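Local coordinates for protein SmhB (Serratia marcescens, PDB 6ZZ5) that serves as the B component of the tripartite alpha-pore-forming toxin Smh, here in its soluble form, and probably acts in membrane pore formation, at residues E100-A105 and Q311-A316; Q80-T85 and G107-K112; N13-Q18 and T279-A284; A19-T24 and G175-I180. One frame throughout, in Å; residues are numbered along the deposited sequence. Where two conformers were deposited one is given.

In the fold
The four contacts are spread along the long helical body of soluble SmhB. Interactions 1 and 2 share helix 99-151, and their centres are about 12 Å apart on the same side of the chain's centre. Interaction 1 is the outermost, its centre about 36 Å from that of the chain. Interactions 3 and 4 share helix 4-30, with centres about 14 Å apart, and lie much nearer the middle, about 10 Å and 6 Å from it. The centres of interactions 2 and 3 are about 19 Å apart, and their nearest atoms about 8 Å. Sulfate and ethanediol, probably from the crystallisation liquor, lie near interactions 1 and 2. In sequence, interactions 2 and 4 are both nested inside the loop closed by interaction 3.

Interaction 1: E100-A105 and Q311-A316; sequences EQWLSA and QLFLTA
Trp102 meets the ring of Phe313 obliquely with the CZ3 and CH2 corner of its indole. This joins two helices near one end of the long helical bundle of this alpha-pore-forming toxin. Segment 100-105 is on helix 99-151 and segment 311-316 is on the short helix 306-319. The backbones stay well apart, with the CA atoms of Trp102 and Phe313 at 11.1 Å, so two large rings span the gap. The ring planes make 42° and the centroids of the Trp102 six-membered ring and the Phe313 ring are 5.6 Å apart. The two side chains run past each other in opposite directions. Their first torsions nearly match (chi1 -84° in Trp102, -81° in Phe313): each CG lies opposite its own carbonyl carbon, and from there each ring extends into the gap between the backbones. Both rings are buried. Ile89 of helix 44-92 touches both of them, and Leu299 of helix 252-300 touches the indole. The backbone carbonyl of Phe313 accepts a hydrogen bond from Ser90. The contact between the rings is plain apolar packing, and its closest pair is Trp102 CZ3 and Phe313 CD2, at 3.7 Å.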
loop_
_atom_site.group_PDB
_atom_site.type_symbol
_atom_site.label_atom_id
_atom_site.label_comp_id
_atom_site.label_asym_id
_atom_site.label_seq_id
_atom_site.Cartn_x
_atom_site.Cartn_y
_atom_site.Cartn_z
ATOM N N GLU A 100 -0.286 30.554 32.022
ATOM C CA GLU A 100 -1.402 30.909 31.115
ATOM C C GLU A 100 -0.988 30.542 29.669
ATOM O O GLU A 100 -1.820 30.056 28.914
ATOM C CB GLU A 100 -1.625 32.400 31.254
ATOM C CG GLU A 100 -2.749 32.931 30.449
ATOM C CD GLU A 100 -2.886 34.432 30.628
ATOM O OE1 GLU A 100 -4.013 34.863 30.795
ATOM O OE2 GLU A 100 -1.860 35.163 30.531
ATOM N N GLN A 101 0.211 30.924 29.270
ATOM C CA GLN A 101 0.720 30.648 27.896
ATOM C C GLN A 101 0.828 29.150 27.663
ATOM O O GLN A 101 0.413 28.682 26.574
ATOM C CB GLN A 101 2.052 31.357 27.727
ATOM C CG GLN A 101 1.877 32.862 27.608
ATOM C CD GLN A 101 3.162 33.576 27.359
ATOM O OE1 GLN A 101 4.067 33.542 28.178
ATOM N NE2 GLN A 101 3.206 34.307 26.245
ATOM N N TRP A 102 1.291 28.393 28.662
ATOM C CA TRP A 102 1.381 26.915 28.539
ATOM C C TRP A 102 -0.017 26.307 28.389
ATOM O O TRP A 102 -0.168 25.399 27.542
ATOM C CB TRP A 102 2.120 26.300 29.717
ATOM C CG TRP A 102 3.589 26.306 29.564
ATOM C CD1 TRP A 102 4.480 27.055 30.276
ATOM C CD2 TRP A 102 4.352 25.441 28.720
ATOM N NE1 TRP A 102 5.740 26.746 29.880
ATOM C CE2 TRP A 102 5.699 25.761 28.947
ATOM C CE3 TRP A 102 4.034 24.455 27.801
ATOM C CZ2 TRP A 102 6.732 25.132 28.282
ATOM C CZ3 TRP A 102 5.062 23.804 27.150
ATOM C CH2 TRP A 102 6.394 24.132 27.414
ATOM N N LEU A 103 -1.013 26.791 29.136
ATOM C CA LEU A 103 -2.403 26.303 28.999
ATOM C C LEU A 103 -2.888 26.617 27.569
ATOM O O LEU A 103 -3.532 25.758 26.966
ATOM C CB LEU A 103 -3.335 26.972 30.023
ATOM C CG LEU A 103 -3.145 26.504 31.468
ATOM C CD1 LEU A 103 -3.834 27.481 32.425
ATOM C CD2 LEU A 103 -3.666 25.064 31.663
ATOM N N SER A 104 -2.656 27.829 27.053
ATOM C CA SER A 104 -3.132 28.149 25.681
ATOM C C SER A 104 -2.410 27.235 24.681
ATOM O O SER A 104 -3.074 26.678 23.783
ATOM C CB SER A 104 -2.935 29.606 25.354
ATOM O OG SER A 104 -3.669 30.399 26.260
ATOM N N ALA A 105 -1.099 27.092 24.824
ATOM C CA ALA A 105 -0.261 26.258 23.932
ATOM C C ALA A 105 -0.832 24.841 23.916
ATOM O O ALA A 105 -1.038 24.288 22.781
ATOM C CB ALA A 105 1.195 26.272 24.330
ATOM N N GLN A 311 10.595 20.335 31.233
ATOM C CA GLN A 311 11.354 19.055 31.193
ATOM C C GLN A 311 10.845 18.239 30.002
ATOM O O GLN A 311 11.667 17.735 29.194
ATOM C CB GLN A 311 11.219 18.261 32.507
ATOM C CG GLN A 311 12.114 17.016 32.653
ATOM C CD GLN A 311 11.779 15.768 31.834
ATOM O OE1 GLN A 311 10.598 15.436 31.593
ATOM N NE2 GLN A 311 12.825 15.060 31.372
ATOM N N LEU A 312 9.525 18.083 29.885
ATOM C CA LEU A 312 8.932 17.150 28.917
ATOM C C LEU A 312 9.207 17.631 27.494
ATOM O O LEU A 312 9.631 16.813 26.648
ATOM C CB LEU A 312 7.441 17.062 29.181
ATOM C CG LEU A 312 6.708 16.120 28.226
ATOM C CD1 LEU A 312 7.132 14.697 28.473
ATOM C CD2 LEU A 312 5.222 16.263 28.426
ATOM N N PHE A 313 9.014 18.908 27.237
ATOM C CA PHE A 313 9.152 19.479 25.876
ATOM C C PHE A 313 10.631 19.681 25.526
ATOM O O PHE A 313 10.960 19.490 24.353
ATOM C CB PHE A 313 8.288 20.730 25.729
ATOM C CG PHE A 313 6.852 20.372 25.458
ATOM C CD1 PHE A 313 6.429 20.096 24.181
ATOM C CD2 PHE A 313 5.927 20.248 26.481
ATOM C CE1 PHE A 313 5.100 19.777 23.930
ATOM C CE2 PHE A 313 4.618 19.882 26.237
ATOM C CZ PHE A 313 4.190 19.645 24.958
ATOM N N LEU A 314 11.505 20.051 26.453
ATOM C CA LEU A 314 12.948 20.089 26.095
ATOM C C LEU A 314 13.399 18.677 25.746
ATOM O O LEU A 314 13.932 18.525 24.686
ATOM C CB LEU A 314 13.782 20.689 27.212
ATOM C CG LEU A 314 13.593 22.187 27.477
ATOM C CD1 LEU A 314 14.195 22.595 28.808
ATOM C CD2 LEU A 314 14.217 23.018 26.374
ATOM N N THR A 315 13.137 17.663 26.593
ATOM C CA THR A 315 13.519 16.256 26.318
ATOM C C THR A 315 12.910 15.772 24.989
ATOM O O THR A 315 13.663 15.120 24.169
ATOM C CB THR A 315 13.193 15.382 27.542
ATOM O OG1 THR A 315 13.920 16.030 28.593
ATOM C CG2 THR A 315 13.601 13.934 27.390
ATOM N N ALA A 316 11.610 15.947 24.777
ATOM C CA ALA A 316 10.979 15.529 23.518
ATOM C C ALA A 316 11.796 16.055 22.318
ATOM O O ALA A 316 12.179 15.247 21.432
ATOM C CB ALA A 316 9.559 16.019 23.424
#

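Interaction 2: Q80-T85 and G107-K112; sequences QDYFET and GMVSDK
Val109 sets one methyl against Tyr82 and the other against Thr85. Its CG1 lies opposite the backbone N (chi1 -179°), while CG2 lies beside that N, and each branch meets a different residue of segment 80-85. CG1 meets the tyrosine ring obliquely, with Val109 CG1 3.4 Å from Tyr82 CE1. The phenol oxygen is also near: Tyr82 OH is 4.0 Å from Val109 CG1. Tyr82 and Val109 cross at about a right angle. The tyrosine CG is turned away from the backbone N (chi1 171°), which carries the far part of the ring to the valine. Tyr82 OH is hydrogen-bonded to Gln86, one turn further along the same helix, which satisfies the hydroxyl beside the apolar contact.

The second branch is more loosely placed, with Val109 CG2 4.0 Å from Thr85 CG2. The threonine splits its roles: CG2 packs on the valine, while Thr85 OG1 donates to Asp81 O at 2.9 Å, tilted 31° from the carbonyl plane. Thr85 N bonds to the same oxygen from the opposite face. In the Asp81 conformer given, Asp81 OD2 and Lys112 NZ have opposite charges but lie 5.5 Å apart, too far to touch; in that conformer the carboxylate is hydrogen-bonded to Tyr116.

The contact packs two helices that follow each other in the chain, 44-92 and 99-151. Helix 252-300 packs on Tyr82 through Trp285, Leu288 and Leu292, and helix 321-336 meets Phe83 through Val324 and Leu325.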
loop_
_atom_site.group_PDB
_atom_site.type_symbol
_atom_site.label_atom_id
_atom_site.label_comp_id
_atom_site.label_asym_id
_atom_site.label_seq_id
_atom_site.Cartn_x
_atom_site.Cartn_y
_atom_site.Cartn_z
ATOM N N GLN A 80 4.635 16.040 9.914
ATOM C CA GLN A 80 5.737 17.003 9.837
ATOM C C GLN A 80 5.278 18.287 10.541
ATOM O O GLN A 80 6.053 18.817 11.365
ATOM C CB GLN A 80 6.130 17.277 8.399
ATOM C CG GLN A 80 7.359 18.148 8.260
ATOM C CD GLN A 80 7.789 18.243 6.826
ATOM O OE1 GLN A 80 7.485 19.218 6.209
ATOM N NE2 GLN A 80 8.427 17.216 6.280
ATOM N N ASP A 81 4.102 18.787 10.200
ATOM C CA ASP A 81 3.656 20.112 10.705
ATOM C C ASP A 81 3.399 19.987 12.210
ATOM O O ASP A 81 3.742 20.945 12.931
ATOM C CB ASP A 81 2.437 20.672 9.993
ATOM C CG ASP A 81 1.976 21.974 10.647
ATOM O OD1 ASP A 81 2.832 22.901 10.900
ATOM O OD2 ASP A 81 0.822 21.976 11.041
ATOM N N TYR A 82 2.870 18.862 12.672
ATOM C CA TYR A 82 2.649 18.638 14.126
ATOM C C TYR A 82 3.992 18.748 14.870
ATOM O O TYR A 82 4.107 19.504 15.818
ATOM C CB TYR A 82 1.933 17.324 14.489
ATOM C CG TYR A 82 2.004 17.203 15.982
ATOM C CD1 TYR A 82 1.137 17.920 16.789
ATOM C CD2 TYR A 82 3.075 16.569 16.578
ATOM C CE1 TYR A 82 1.283 17.933 18.166
ATOM C CE2 TYR A 82 3.256 16.597 17.954
ATOM C CZ TYR A 82 2.376 17.318 18.750
ATOM O OH TYR A 82 2.569 17.382 20.102
ATOM N N PHE A 83 5.021 18.027 14.427
ATOM C CA PHE A 83 6.299 17.936 15.136
ATOM C C PHE A 83 7.065 19.250 14.974
ATOM O O PHE A 83 7.795 19.608 15.916
ATOM C CB PHE A 83 7.051 16.647 14.775
ATOM C CG PHE A 83 6.502 15.469 15.528
ATOM C CD1 PHE A 83 6.596 15.398 16.910
ATOM C CD2 PHE A 83 5.764 14.478 14.879
ATOM C CE1 PHE A 83 6.051 14.324 17.611
ATOM C CE2 PHE A 83 5.207 13.426 15.595
ATOM C CZ PHE A 83 5.347 13.348 16.952
ATOM N N GLU A 84 6.922 19.956 13.859
ATOM C CA GLU A 84 7.506 21.312 13.738
ATOM C C GLU A 84 6.848 22.247 14.783
ATOM O O GLU A 84 7.522 23.053 15.401
ATOM C CB GLU A 84 7.385 21.870 12.308
ATOM C CG GLU A 84 8.270 21.176 11.299
ATOM C CD GLU A 84 9.767 21.396 11.480
ATOM O OE1 GLU A 84 10.143 22.156 12.395
ATOM O OE2 GLU A 84 10.550 20.826 10.657
ATOM N N THR A 85 5.552 22.152 14.964
ATOM C CA THR A 85 4.824 22.977 15.959
ATOM C C THR A 85 5.275 22.536 17.369
ATOM O O THR A 85 5.473 23.407 18.217
ATOM C CB THR A 85 3.325 22.808 15.781
ATOM O OG1 THR A 85 2.982 23.246 14.459
ATOM C CG2 THR A 85 2.569 23.623 16.796
ATOM N N GLY A 107 -3.817 23.711 24.714
ATOM C CA GLY A 107 -5.152 23.785 24.095
ATOM C C GLY A 107 -5.056 23.870 22.571
ATOM O O GLY A 107 -5.717 23.071 21.853
ATOM N N MET A 108 -4.200 24.743 22.057
ATOM C CA MET A 108 -4.085 25.004 20.593
ATOM C C MET A 108 -3.376 23.840 19.897
ATOM O O MET A 108 -3.822 23.416 18.842
ATOM C CB MET A 108 -3.292 26.280 20.321
ATOM C CG MET A 108 -3.994 27.515 20.787
ATOM S SD MET A 108 -2.972 29.009 20.569
ATOM C CE MET A 108 -4.203 30.195 21.091
ATOM N N VAL A 109 -2.350 23.260 20.497
ATOM C CA VAL A 109 -1.659 22.085 19.899
ATOM C C VAL A 109 -2.523 20.821 20.001
ATOM O O VAL A 109 -2.501 20.080 19.037
ATOM C CB VAL A 109 -0.242 21.944 20.453
ATOM C CG1 VAL A 109 0.470 20.778 19.827
ATOM C CG2 VAL A 109 0.548 23.234 20.219
ATOM N N SER A 110 -3.270 20.585 21.092
ATOM C CA SER A 110 -4.234 19.453 21.196
ATOM C C SER A 110 -5.308 19.606 20.099
ATOM O O SER A 110 -5.583 18.600 19.433
ATOM C CB SER A 110 -4.847 19.343 22.569
ATOM O OG SER A 110 -5.762 20.384 22.748
ATOM N N ASP A 111 -5.811 20.829 19.853
ATOM C CA ASP A 111 -6.838 21.102 18.815
ATOM C C ASP A 111 -6.227 20.772 17.442
ATOM O O ASP A 111 -6.878 20.102 16.647
ATOM C CB ASP A 111 -7.381 22.538 18.839
ATOM C CG ASP A 111 -8.211 22.897 20.056
ATOM O OD1 ASP A 111 -8.670 21.972 20.772
ATOM O OD2 ASP A 111 -8.357 24.108 20.296
ATOM N N LYS A 112 -4.989 21.161 17.178
ATOM C CA LYS A 112 -4.361 20.865 15.864
ATOM C C LYS A 112 -4.156 19.333 15.736
ATOM O O LYS A 112 -4.508 18.752 14.683
ATOM C CB LYS A 112 -3.109 21.730 15.705
ATOM C CG LYS A 112 -2.391 21.573 14.367
ATOM C CD LYS A 112 -3.270 22.051 13.187
ATOM C CE LYS A 112 -4.060 23.314 13.457
ATOM N NZ LYS A 112 -3.938 24.293 12.357
#

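Interaction 3: N13-Q18 and T279-A284; sequences NAQSSQ and TQMNNA
Two small van der Waals contacts with glutamine oxygens, Ala14 with Gln280 and Gln15 with Met281, join helix 4-30 to helix 252-300 in the long helical bundle. The centre of the contact lies about 10 Å from the centre of the chain, and the site is partly buried. The backbones come closest at Gln15 and Met281, whose CA atoms are 7.1 Å apart. No hydrogen bond crosses between the segments.

Gln280 reaches over with an extended chain, its CG opposite the backbone N (chi1 175°), and rests its amide oxygen on a methyl: Gln280 OE1 is 3.6 Å from Ala14 CB. Gln15 reaches back in a similar way, also extended beyond CG. Its oxygen touches the first two side-chain carbons of the methionine, with Met281 CB 3.9 Å from Gln15 OE1. The methionine then leaves. Its chain bends at chi2 (63°) and chi3, so SD and CE turn off from segment 13-18. The side chains of Gln15 and Met281 meet nearly perpendicular.

Helix 44-92 closes in through Asn75, which touches both Gln15 and Met281. Within helix 4-30, Met8 also packs on Met281, and Asp10 meets Gln280. The contact is therefore part of a meeting of three helices. The nearest atoms of the Gln15 and Met281 pair are Gln15 OE1 and Met281 CG, at 3.7 Å.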
loop_
_atom_site.group_PDB
_atom_site.type_symbol
_atom_site.label_atom_id
_atom_site.label_comp_id
_atom_site.label_asym_id
_atom_site.label_seq_id
_atom_site.Cartn_x
_atom_site.Cartn_y
_atom_site.Cartn_z
ATOM N N ASN A 13 5.741 5.123 8.993
ATOM C CA ASN A 13 6.631 4.247 8.198
ATOM C C ASN A 13 5.786 3.108 7.582
ATOM O O ASN A 13 5.956 2.857 6.361
ATOM C CB ASN A 13 7.788 3.676 9.013
ATOM C CG ASN A 13 8.834 4.714 9.397
ATOM O OD1 ASN A 13 8.874 5.806 8.827
ATOM N ND2 ASN A 13 9.709 4.343 10.326
ATOM N N ALA A 14 4.895 2.483 8.367
ATOM C CA ALA A 14 4.112 1.304 7.919
ATOM C C ALA A 14 3.087 1.744 6.869
ATOM O O ALA A 14 2.950 1.060 5.851
ATOM C CB ALA A 14 3.463 0.613 9.091
ATOM N N GLN A 15 2.426 2.898 7.060
ATOM C CA GLN A 15 1.353 3.289 6.145
ATOM C C GLN A 15 1.973 3.750 4.835
ATOM O O GLN A 15 1.415 3.447 3.804
ATOM C CB GLN A 15 0.515 4.426 6.677
ATOM C CG GLN A 15 -0.684 4.710 5.816
ATOM C CD GLN A 15 -1.643 5.711 6.424
ATOM O OE1 GLN A 15 -1.282 6.770 6.912
ATOM N NE2 GLN A 15 -2.915 5.405 6.313
ATOM N N SER A 16 3.080 4.525 4.922
ATOM C CA SER A 16 3.805 5.047 3.740
ATOM C C SER A 16 4.347 3.915 2.843
ATOM O O SER A 16 4.203 3.982 1.610
ATOM C CB SER A 16 4.881 5.986 4.194
ATOM O OG SER A 16 4.218 7.090 4.806
ATOM N N SER A 17 4.947 2.906 3.433
ATOM C CA SER A 17 5.544 1.771 2.687
ATOM C C SER A 17 4.399 0.958 2.066
ATOM O O SER A 17 4.454 0.688 0.861
ATOM C CB SER A 17 6.423 0.926 3.582
ATOM O OG SER A 17 5.736 0.529 4.724
ATOM N N GLN A 18 3.343 0.709 2.834
ATOM C CA GLN A 18 2.178 -0.051 2.305
ATOM C C GLN A 18 1.509 0.721 1.173
ATOM O O GLN A 18 1.100 0.084 0.185
ATOM C CB GLN A 18 1.183 -0.413 3.402
ATOM C CG GLN A 18 0.233 -1.524 2.978
ATOM C CD GLN A 18 -0.917 -0.999 2.158
ATOM O OE1 GLN A 18 -1.364 0.143 2.318
ATOM N NE2 GLN A 18 -1.441 -1.856 1.284
ATOM N N THR A 279 -5.609 2.204 10.370
ATOM C CA THR A 279 -6.049 1.998 11.750
ATOM C C THR A 279 -4.858 2.245 12.687
ATOM O O THR A 279 -5.019 2.997 13.655
ATOM C CB THR A 279 -6.667 0.602 11.939
ATOM O OG1 THR A 279 -7.729 0.564 10.986
ATOM C CG2 THR A 279 -7.137 0.336 13.344
ATOM N N GLN A 280 -3.724 1.614 12.443
ATOM C CA GLN A 280 -2.500 1.851 13.265
ATOM C C GLN A 280 -2.191 3.372 13.271
ATOM O O GLN A 280 -1.944 3.919 14.341
ATOM C CB GLN A 280 -1.368 0.982 12.735
ATOM C CG GLN A 280 -0.031 1.214 13.422
ATOM C CD GLN A 280 1.170 0.466 12.866
ATOM O OE1 GLN A 280 1.145 -0.114 11.795
ATOM N NE2 GLN A 280 2.303 0.594 13.545
ATOM N N MET A 281 -2.256 4.057 12.143
ATOM C CA MET A 281 -1.937 5.515 12.081
ATOM C C MET A 281 -2.934 6.291 12.926
ATOM O O MET A 281 -2.474 7.122 13.709
ATOM C CB MET A 281 -1.918 6.052 10.647
ATOM C CG MET A 281 -1.298 7.421 10.515
ATOM S SD MET A 281 0.442 7.502 10.956
ATOM C CE MET A 281 0.309 8.427 12.486
ATOM N N ASN A 282 -4.240 6.044 12.772
ATOM C CA ASN A 282 -5.302 6.718 13.578
ATOM C C ASN A 282 -5.072 6.444 15.061
ATOM O O ASN A 282 -5.240 7.356 15.857
ATOM C CB ASN A 282 -6.690 6.230 13.141
ATOM C CG ASN A 282 -7.858 7.011 13.666
ATOM O OD1 ASN A 282 -7.743 7.893 14.531
ATOM N ND2 ASN A 282 -9.019 6.693 13.137
ATOM N N ASN A 283 -4.737 5.205 15.437
ATOM C CA ASN A 283 -4.489 4.853 16.849
ATOM C C ASN A 283 -3.284 5.646 17.391
ATOM O O ASN A 283 -3.296 6.057 18.574
ATOM C CB ASN A 283 -4.229 3.360 17.017
ATOM C CG ASN A 283 -5.477 2.525 16.824
ATOM O OD1 ASN A 283 -6.578 3.047 16.857
ATOM N ND2 ASN A 283 -5.267 1.244 16.615
ATOM N N ALA A 284 -2.291 5.913 16.556
ATOM C CA ALA A 284 -1.089 6.675 16.973
ATOM C C ALA A 284 -1.477 8.147 17.188
ATOM O O ALA A 284 -1.133 8.699 18.257
ATOM C CB ALA A 284 0.031 6.464 15.988
#

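Interaction 4: A19-T24 and G175-I180; sequences ALHIQT and GAIAGI
Ile177 places its CG2 methyl over one face of the His21 imidazole. The second segment, 175-180 of helix 156-184, begins with Gly175, which has no side chain to offer. Ala176 packs instead on Leu233 and Ser236 of helix 230-245. Ile177 makes the main contact. Its CG2 sits 3.5 Å from the centroid of the His21 ring and 7° off the ring normal, a CH-pi contact close to the ring axis. The methyl is nearly equidistant from the ring atoms: Ile177 CG2 is 3.6 Å from His21 NE2 and 3.8 Å from His21 CG. The isoleucine holds CG2 turned away from its backbone N. The histidine does the same with CG (chi1 -174°), so its ring reaches out from helix 4-30 to meet the methyl. The isoleucine side chain stands roughly square to that of the histidine.

Ala178 comes next and approaches the ring less closely. Its backbone N is 4.1 Å from His21 ND1, obliquely placed, and Ala178 CB is 4.4 Å from His21 ND1. Further on, Ile180 turns to Leu233. Strand 216-221 also packs here: Ile216 touches His21 and Met218 touches Ile177.

No hydrogen bond crosses between the segments. The contact is dispersive and uses no ring nitrogen as donor or acceptor; the apolar setting may, if anything, modestly favour a neutral ring.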
loop_
_atom_site.group_PDB
_atom_site.type_symbol
_atom_site.label_atom_id
_atom_site.label_comp_id
_atom_site.label_asym_id
_atom_site.label_seq_id
_atom_site.Cartn_x
_atom_site.Cartn_y
_atom_site.Cartn_z
ATOM N N ALA A 19 1.387 2.041 1.298
ATOM C CA ALA A 19 0.729 2.889 0.304
ATOM C C ALA A 19 1.438 2.743 -1.057
ATOM O O ALA A 19 0.752 2.737 -2.075
ATOM C CB ALA A 19 0.640 4.308 0.775
ATOM N N LEU A 20 2.746 2.677 -1.082
ATOM C CA LEU A 20 3.501 2.476 -2.349
ATOM C C LEU A 20 3.212 1.119 -2.969
ATOM O O LEU A 20 3.093 1.011 -4.205
ATOM C CB LEU A 20 4.985 2.614 -2.065
ATOM C CG LEU A 20 5.429 4.043 -1.724
ATOM C CD1 LEU A 20 6.902 4.078 -1.550
ATOM C CD2 LEU A 20 5.014 5.033 -2.793
ATOM N N HIS A 21 3.014 0.124 -2.143
ATOM C CA HIS A 21 2.706 -1.249 -2.618
ATOM C C HIS A 21 1.307 -1.253 -3.250
ATOM O O HIS A 21 1.138 -1.697 -4.411
ATOM C CB HIS A 21 2.837 -2.204 -1.418
ATOM C CG HIS A 21 2.702 -3.652 -1.742
ATOM N ND1 HIS A 21 2.893 -4.663 -0.779
ATOM C CD2 HIS A 21 2.458 -4.266 -2.927
ATOM C CE1 HIS A 21 2.701 -5.832 -1.379
ATOM N NE2 HIS A 21 2.425 -5.608 -2.699
ATOM N N ILE A 22 0.276 -0.790 -2.521
ATOM C CA ILE A 22 -1.096 -0.735 -3.093
ATOM C C ILE A 22 -1.127 0.210 -4.306
ATOM O O ILE A 22 -1.784 -0.132 -5.305
ATOM C CB ILE A 22 -2.191 -0.441 -2.032
ATOM C CG1 ILE A 22 -3.580 -0.476 -2.689
ATOM C CG2 ILE A 22 -1.983 0.863 -1.272
ATOM C CD1 ILE A 22 -4.731 -0.500 -1.693
ATOM N N GLN A 23 -0.370 1.312 -4.314
ATOM C CA GLN A 23 -0.358 2.205 -5.502
ATOM C C GLN A 23 0.120 1.422 -6.757
ATOM O O GLN A 23 -0.559 1.447 -7.823
ATOM C CB GLN A 23 0.587 3.387 -5.277
ATOM C CG GLN A 23 0.746 4.238 -6.499
ATOM C CD GLN A 23 1.618 5.432 -6.192
ATOM O OE1 GLN A 23 2.769 5.276 -5.870
ATOM N NE2 GLN A 23 1.084 6.614 -6.351
ATOM N N THR A 24 1.220 0.701 -6.639
ATOM C CA THR A 24 1.750 -0.116 -7.765
ATOM C C THR A 24 0.723 -1.178 -8.166
ATOM O O THR A 24 0.517 -1.388 -9.364
ATOM C CB THR A 24 3.074 -0.777 -7.392
ATOM O OG1 THR A 24 3.950 0.282 -7.001
ATOM C CG2 THR A 24 3.690 -1.528 -8.545
ATOM N N GLY A 175 4.472 -10.524 0.702
ATOM C CA GLY A 175 5.514 -10.479 1.751
ATOM C C GLY A 175 6.863 -9.995 1.277
ATOM O O GLY A 175 7.467 -9.141 1.966
ATOM N N ALA A 176 7.362 -10.522 0.152
ATOM C CA ALA A 176 8.661 -10.150 -0.403
ATOM C C ALA A 176 8.606 -8.665 -0.751
ATOM O O ALA A 176 9.534 -7.900 -0.369
ATOM C CB ALA A 176 9.003 -11.010 -1.585
ATOM N N ILE A 177 7.578 -8.247 -1.460
ATOM C CA ILE A 177 7.455 -6.827 -1.880
ATOM C C ILE A 177 7.350 -5.927 -0.647
ATOM O O ILE A 177 8.063 -4.897 -0.620
ATOM C CB ILE A 177 6.273 -6.654 -2.832
ATOM C CG1 ILE A 177 6.572 -7.397 -4.142
ATOM C CG2 ILE A 177 5.954 -5.163 -3.018
ATOM C CD1 ILE A 177 5.473 -7.323 -5.144
ATOM N N ALA A 178 6.522 -6.286 0.336
ATOM C CA ALA A 178 6.316 -5.475 1.568
ATOM C C ALA A 178 7.688 -5.225 2.211
ATOM O O ALA A 178 7.969 -4.049 2.478
ATOM C CB ALA A 178 5.342 -6.140 2.509
ATOM N N GLY A 179 8.527 -6.260 2.343
ATOM C CA GLY A 179 9.856 -6.213 2.973
ATOM C C GLY A 179 10.821 -5.383 2.128
ATOM O O GLY A 179 11.615 -4.632 2.690
ATOM N N ILE A 180 10.768 -5.475 0.809
ATOM C CA ILE A 180 11.645 -4.653 -0.082
ATOM C C ILE A 180 11.296 -3.181 0.136
ATOM O O ILE A 180 12.227 -2.377 0.275
ATOM C CB ILE A 180 11.553 -5.086 -1.553
ATOM C CG1 ILE A 180 12.106 -6.504 -1.725
ATOM C CG2 ILE A 180 12.298 -4.116 -2.458
ATOM C CD1 ILE A 180 11.742 -7.175 -3.057
#